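PDB 4HVT: post-proline cleaving enzyme from Rickettsia typhi, which probably cleaves oligopeptides on the carboxyl side of proline, acting as a serine peptidase of the prolyl oligopeptidase family. Local coordinates for residues Ile66-Arg71 and Glu690-Phe695; Arg71-Gly76 and Ala438-Asp443. One frame throughout, in Å; residues are numbered along the deposited sequence.

Interaction 1: Ile66-Arg71 and Glu690-Phe695; sequences IFYDQR and ESANYF
Across this contact Phe67 lays one ring face over a backbone carbon: CA of Ala692 sits 4.0 Å from the ring centroid and 21° off the ring normal, a CH-pi geometry displaced toward the rim. No hydrogen bond crosses between Ile66-Arg71 and Glu690-Phe695, so the association rests on apolar and CH-pi contacts, most of them made by the Phe67 ring. Three consecutive ring atoms divide the work. CD2 of Phe67 lies 3.8 Å from CB of Ala692; CE2 comes within 3.5 Å of OG of Ser691, which lies at the ring edge, in its plane; and CZ reaches CD2 of Phe695 at 3.6 Å, the two phenylalanine side chains crossing at about a right angle. The hydroxyl of Ser691 stands anti to its own backbone N (chi1 -175°), and although it borders the ring its hydrogen-bond partner is Ser684 OG. Tyr68, the first residue past the helical phi/psi of its helix, adds a second touch: its OH lies 3.4 Å from CB of Ala692, which thus meets both aromatic residues. Farther along, Asp69 OD1 accepts from the backbone N of Arg71 at 2.9 Å, an Asx turn, and Asp69 OD2 forms salt bridges with Arg71 and Arg498. The contact therefore joins the C-terminal end of helix 56-67 to helix 688-706, which follows strand 672-677 at one border of the eight-stranded mixed sheet, while Ile499 of helix 498-505 also touches Phe67.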
loop_
_atom_site.group_PDB
_atom_site.type_symbol
_atom_site.label_atom_id
_atom_site.label_comp_id
_atom_site.label_asym_id
_atom_site.label_seq_id
_atom_site.Cartn_x
_atom_site.Cartn_y
_atom_site.Cartn_z
ATOM N N ILE A 66 -19.995 10.014 5.012
ATOM C CA ILE A 66 -18.911 10.017 4.029
ATOM C C ILE A 66 -18.802 8.651 3.346
ATOM O O ILE A 66 -18.698 8.554 2.115
ATOM C CB ILE A 66 -17.561 10.387 4.656
ATOM C CG1 ILE A 66 -17.553 11.872 5.050
ATOM C CG2 ILE A 66 -16.431 10.101 3.688
ATOM C CD1 ILE A 66 -16.536 12.230 6.119
ATOM N N PHE A 67 -18.799 7.594 4.139
ATOM C CA PHE A 67 -18.547 6.274 3.601
ATOM C C PHE A 67 -19.673 5.801 2.698
ATOM O O PHE A 67 -19.422 5.088 1.706
ATOM C CB PHE A 67 -18.329 5.232 4.716
ATOM C CG PHE A 67 -16.916 5.082 5.168
ATOM C CD1 PHE A 67 -16.255 6.102 5.823
ATOM C CD2 PHE A 67 -16.275 3.872 5.039
ATOM C CE1 PHE A 67 -14.958 5.931 6.293
ATOM C CE2 PHE A 67 -14.975 3.711 5.493
ATOM C CZ PHE A 67 -14.325 4.744 6.125
ATOM N N TYR A 68 -20.911 6.211 3.009
ATOM C CA TYR A 68 -22.079 5.747 2.245
ATOM C C TYR A 68 -22.606 6.835 1.328
ATOM O O TYR A 68 -23.746 6.777 0.879
ATOM C CB TYR A 68 -23.189 5.250 3.188
ATOM C CG TYR A 68 -22.693 4.228 4.204
ATOM C CD1 TYR A 68 -21.720 3.280 3.862
ATOM C CD2 TYR A 68 -23.202 4.207 5.509
ATOM C CE1 TYR A 68 -21.256 2.364 4.789
ATOM C CE2 TYR A 68 -22.755 3.271 6.446
ATOM C CZ TYR A 68 -21.759 2.367 6.091
ATOM O OH TYR A 68 -21.309 1.409 7.003
ATOM N N ASP A 69 -21.792 7.850 1.079
ATOM C CA ASP A 69 -22.211 8.971 0.231
ATOM C C ASP A 69 -22.334 8.530 -1.236
ATOM O O ASP A 69 -21.384 8.055 -1.847
ATOM C CB ASP A 69 -21.201 10.113 0.410
ATOM C CG ASP A 69 -21.608 11.403 -0.255
ATOM O OD1 ASP A 69 -22.733 11.491 -0.754
ATOM O OD2 ASP A 69 -20.759 12.331 -0.243
ATOM N N GLN A 70 -23.524 8.711 -1.813
ATOM C CA GLN A 70 -23.669 8.467 -3.243
ATOM C C GLN A 70 -22.874 9.494 -4.085
ATOM O O GLN A 70 -22.697 9.297 -5.278
ATOM C CB GLN A 70 -25.160 8.491 -3.642
ATOM C CG GLN A 70 -25.966 7.318 -3.100
ATOM C CD GLN A 70 -25.412 5.981 -3.531
ATOM O OE1 GLN A 70 -25.323 5.699 -4.725
ATOM N NE2 GLN A 70 -25.008 5.145 -2.565
ATOM N N ARG A 71 -22.392 10.575 -3.483
ATOM C CA ARG A 71 -21.563 11.538 -4.228
ATOM C C ARG A 71 -20.066 11.249 -4.140
ATOM O O ARG A 71 -19.283 12.037 -4.605
ATOM C CB ARG A 71 -21.869 12.991 -3.819
ATOM C CG ARG A 71 -23.326 13.414 -3.955
ATOM C CD ARG A 71 -23.567 14.753 -3.216
ATOM N NE ARG A 71 -22.897 14.576 -1.940
ATOM C CZ ARG A 71 -22.587 15.489 -1.022
ATOM N NH1 ARG A 71 -22.980 16.783 -1.100
ATOM N NH2 ARG A 71 -21.920 15.037 0.056
ATOM N N GLU A 690 -17.483 -2.749 7.746
ATOM C CA GLU A 690 -16.456 -2.960 8.753
ATOM C C GLU A 690 -15.428 -1.831 8.819
ATOM O O GLU A 690 -15.032 -1.437 9.930
ATOM C CB GLU A 690 -15.713 -4.269 8.511
ATOM C CG GLU A 690 -16.577 -5.480 8.768
ATOM C CD GLU A 690 -16.971 -5.570 10.236
ATOM O OE1 GLU A 690 -16.080 -5.508 11.102
ATOM O OE2 GLU A 690 -18.171 -5.654 10.533
ATOM N N SER A 691 -15.017 -1.299 7.660
ATOM C CA SER A 691 -14.097 -0.161 7.640
ATOM C C SER A 691 -14.758 1.044 8.296
ATOM O O SER A 691 -14.159 1.743 9.104
ATOM C CB SER A 691 -13.685 0.163 6.216
ATOM O OG SER A 691 -12.703 1.190 6.193
ATOM N N ALA A 692 -16.006 1.272 7.949
ATOM C CA ALA A 692 -16.761 2.368 8.536
ATOM C C ALA A 692 -16.784 2.261 10.072
ATOM O O ALA A 692 -16.489 3.243 10.774
ATOM C CB ALA A 692 -18.165 2.400 7.966
ATOM N N ASN A 693 -17.081 1.071 10.575
ATOM C CA ASN A 693 -17.114 0.866 12.025
ATOM C C ASN A 693 -15.739 1.077 12.669
ATOM O O ASN A 693 -15.632 1.644 13.749
ATOM C CB ASN A 693 -17.709 -0.499 12.311
ATOM C CG ASN A 693 -17.915 -0.742 13.799
ATOM O OD1 ASN A 693 -18.798 -0.182 14.426
ATOM N ND2 ASN A 693 -17.068 -1.557 14.359
ATOM N N TYR A 694 -14.677 0.593 12.004
ATOM C CA TYR A 694 -13.310 0.802 12.461
ATOM C C TYR A 694 -12.973 2.298 12.630
ATOM O O TYR A 694 -12.479 2.733 13.678
ATOM C CB TYR A 694 -12.375 0.146 11.447
ATOM C CG TYR A 694 -10.937 0.219 11.786
ATOM C CD1 TYR A 694 -10.171 1.316 11.457
ATOM C CD2 TYR A 694 -10.318 -0.838 12.486
ATOM C CE1 TYR A 694 -8.832 1.374 11.783
ATOM C CE2 TYR A 694 -8.966 -0.817 12.748
ATOM C CZ TYR A 694 -8.238 0.287 12.463
ATOM O OH TYR A 694 -6.923 0.354 12.721
ATOM N N PHE A 695 -13.296 3.101 11.623
ATOM C CA PHE A 695 -13.019 4.537 11.697
ATOM C C PHE A 695 -13.917 5.334 12.650
ATOM O O PHE A 695 -13.482 6.310 13.228
ATOM C CB PHE A 695 -12.973 5.159 10.311
ATOM C CG PHE A 695 -11.725 4.778 9.577
ATOM C CD1 PHE A 695 -10.469 5.154 10.100
ATOM C CD2 PHE A 695 -11.779 3.911 8.526
ATOM C CE1 PHE A 695 -9.294 4.796 9.480
ATOM C CE2 PHE A 695 -10.609 3.561 7.869
ATOM C CZ PHE A 695 -9.369 3.978 8.363
#

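Interaction 2: Arg71-Gly76 and Ala438-Asp443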
loop_
_atom_site.group_PDB
_atom_site.type_symbol
_atom_site.label_atom_id
_atom_site.label_comp_id
_atom_site.label_asym_id
_atom_site.label_seq_id
_atom_site.Cartn_x
_atom_site.Cartn_y
_atom_site.Cartn_z
ATOM N N ARG A 71 -22.392 10.575 -3.483
ATOM C CA ARG A 71 -21.563 11.538 -4.228
ATOM C C ARG A 71 -20.066 11.249 -4.140
ATOM O O ARG A 71 -19.283 12.037 -4.605
ATOM C CB ARG A 71 -21.869 12.991 -3.819
ATOM C CG ARG A 71 -23.326 13.414 -3.955
ATOM C CD ARG A 71 -23.567 14.753 -3.216
ATOM N NE ARG A 71 -22.897 14.576 -1.940
ATOM C CZ ARG A 71 -22.587 15.489 -1.022
ATOM N NH1 ARG A 71 -22.980 16.783 -1.100
ATOM N NH2 ARG A 71 -21.920 15.037 0.056
ATOM N N LYS A 72 -19.654 10.115 -3.568
ATOM C CA LYS A 72 -18.203 9.706 -3.652
ATOM C C LYS A 72 -17.719 9.660 -5.089
ATOM O O LYS A 72 -18.486 9.296 -5.999
ATOM C CB LYS A 72 -17.955 8.325 -3.036
ATOM C CG LYS A 72 -18.132 8.256 -1.548
ATOM C CD LYS A 72 -17.658 6.903 -0.992
ATOM C CE LYS A 72 -18.506 5.738 -1.426
ATOM N NZ LYS A 72 -18.080 4.468 -0.735
ATOM N N THR A 73 -16.452 9.999 -5.298
ATOM C CA THR A 73 -15.903 10.061 -6.642
ATOM C C THR A 73 -15.630 8.668 -7.145
ATOM O O THR A 73 -14.873 7.919 -6.474
ATOM C CB THR A 73 -14.613 10.892 -6.663
ATOM O OG1 THR A 73 -14.960 12.227 -6.256
ATOM C CG2 THR A 73 -14.047 10.925 -8.056
ATOM N N PRO A 74 -16.228 8.309 -8.312
ATOM C CA PRO A 74 -15.984 6.955 -8.857
ATOM C C PRO A 74 -14.732 6.912 -9.747
ATOM O O PRO A 74 -14.800 7.130 -10.931
ATOM C CB PRO A 74 -17.259 6.697 -9.670
ATOM C CG PRO A 74 -17.639 8.051 -10.185
ATOM C CD PRO A 74 -17.253 9.016 -9.098
ATOM N N TYR A 75 -13.578 6.693 -9.158
ATOM C CA TYR A 75 -12.326 6.680 -9.882
ATOM C C TYR A 75 -12.314 5.485 -10.822
ATOM O O TYR A 75 -12.955 4.445 -10.575
ATOM C CB TYR A 75 -11.148 6.634 -8.895
ATOM C CG TYR A 75 -11.097 7.850 -8.017
ATOM C CD1 TYR A 75 -10.644 9.058 -8.522
ATOM C CD2 TYR A 75 -11.540 7.822 -6.694
ATOM C CE1 TYR A 75 -10.620 10.183 -7.767
ATOM C CE2 TYR A 75 -11.514 8.973 -5.918
ATOM C CZ TYR A 75 -11.061 10.151 -6.475
ATOM O OH TYR A 75 -11.052 11.292 -5.726
ATOM N N GLY A 76 -11.608 5.605 -11.911
ATOM C CA GLY A 76 -11.558 4.471 -12.843
ATOM C C GLY A 76 -10.389 4.368 -13.777
ATOM O O GLY A 76 -9.433 5.086 -13.640
ATOM N N ALA A 438 -15.183 16.609 -7.903
ATOM C CA ALA A 438 -15.889 16.052 -6.763
ATOM C C ALA A 438 -17.336 16.539 -6.733
ATOM O O ALA A 438 -17.599 17.724 -6.970
ATOM C CB ALA A 438 -15.206 16.442 -5.455
ATOM N N LEU A 439 -18.261 15.642 -6.440
ATOM C CA LEU A 439 -19.661 16.032 -6.307
ATOM C C LEU A 439 -19.992 16.421 -4.869
ATOM O O LEU A 439 -21.004 17.044 -4.601
ATOM C CB LEU A 439 -20.593 14.907 -6.715
ATOM C CG LEU A 439 -20.484 14.417 -8.143
ATOM C CD1 LEU A 439 -21.403 13.232 -8.382
ATOM C CD2 LEU A 439 -20.793 15.546 -9.083
ATOM N N TYR A 440 -19.132 16.039 -3.950
ATOM C CA TYR A 440 -19.273 16.445 -2.574
ATOM C C TYR A 440 -18.644 17.804 -2.356
ATOM O O TYR A 440 -17.850 18.258 -3.148
ATOM C CB TYR A 440 -18.633 15.419 -1.644
ATOM C CG TYR A 440 -17.169 15.181 -1.863
ATOM C CD1 TYR A 440 -16.214 15.997 -1.282
ATOM C CD2 TYR A 440 -16.720 14.111 -2.656
ATOM C CE1 TYR A 440 -14.847 15.757 -1.481
ATOM C CE2 TYR A 440 -15.377 13.894 -2.852
ATOM C CZ TYR A 440 -14.445 14.708 -2.258
ATOM O OH TYR A 440 -13.105 14.388 -2.489
ATOM N N SER A 441 -19.035 18.447 -1.251
ATOM C CA SER A 441 -18.645 19.822 -0.968
ATOM C C SER A 441 -17.517 19.865 0.075
ATOM O O SER A 441 -17.594 19.172 1.099
ATOM C CB SER A 441 -19.869 20.583 -0.456
ATOM O OG SER A 441 -19.473 21.769 0.182
ATOM N N PHE A 442 -16.456 20.613 -0.210
ATOM C CA PHE A 442 -15.358 20.854 0.740
ATOM C C PHE A 442 -14.757 22.212 0.408
ATOM O O PHE A 442 -14.186 22.403 -0.653
ATOM C CB PHE A 442 -14.252 19.783 0.748
ATOM C CG PHE A 442 -13.277 19.949 1.869
ATOM C CD1 PHE A 442 -13.624 19.604 3.171
ATOM C CD2 PHE A 442 -12.042 20.524 1.646
ATOM C CE1 PHE A 442 -12.738 19.815 4.236
ATOM C CE2 PHE A 442 -11.140 20.706 2.685
ATOM C CZ PHE A 442 -11.487 20.366 3.993
ATOM N N ASP A 443 -14.916 23.152 1.333
ATOM C CA ASP A 443 -14.555 24.555 1.121
ATOM C C ASP A 443 -13.085 24.747 1.489
ATOM O O ASP A 443 -12.757 25.122 2.635
ATOM C CB ASP A 443 -15.439 25.424 2.009
ATOM C CG ASP A 443 -15.169 26.899 1.823
ATOM O OD1 ASP A 443 -14.534 27.256 0.792
ATOM O OD2 ASP A 443 -15.580 27.676 2.727
HETATM O O HOH W 1 -17.544 12.956 -6.428
HETATM O O HOH W 2 -12.251 11.853 -3.334
#
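Arg71, Tyr440 and Leu439 bury most of the surface where two irregular connections meet beside the seven-bladed beta-propeller: Arg71-Gly76 leads into its first strand, 77-79, and Ala438-Asp443 leaves its last, 432-436, for the mixed sheet of the alpha/beta-hydrolase fold. Arg71 runs across the second connection. Its CB meets CB of Leu439 at 3.7 Å, and its chain then bends at chi3 (-46°), which places NE; the guanidinium beyond it lies over the backbone of Tyr440. There CA of Tyr440 lies 3.8 Å above the centre of the guanidinium plane, and CB of Tyr440 is 3.7 Å from NH2. The guanidinium and the tyrosine ring are inclined at 61° and do not stack; the charge is instead paired with Asp69 through NH2. With CG of Tyr440 between its backbone N and carbonyl carbon (chi1 59°), the ring edge borders O of Arg71; CB of Ala438 sits over one face, and Arg498 makes a cation-pi contact with the ring. Leu439 contributes its backbone as well as CB. No direct hydrogen bond crosses the contact, and water supplies the polar links. One water donates to O of Arg71, accepts from N of Leu439 and also bonds OG1 of Thr73, tying both backbones together. Nearer the propeller, CG2 of Thr73 lies over the rim of the Tyr75 ring, and a second water joins the two phenol groups, 2.7 Å from OH of Tyr75 and 2.8 Å from OH of Tyr440.

The centres of interactions 1 and 2 lie 14 Å apart, on the same side of the chain's centre, and Arg71 belongs to both. In chain order Ile66-Arg71 comes first, then Arg71-Gly76, Ala438-Asp443 after the propeller, and finally Glu690-Phe695, so interaction 2 falls within the span bracketed by interaction 1. A probable hydrogen bond of 2.9 Å between Phe67 O and Lys72 NZ, and packing of Asp69 against Tyr440, couple them directly. Helix 498-505 touches residues of both. Together they follow the chain's passages between domains: interaction 1 packs the end of helix 56-67, before the propeller, against the last helix of the hydrolase part, whereas interaction 2 pairs the entry to the propeller with its exit.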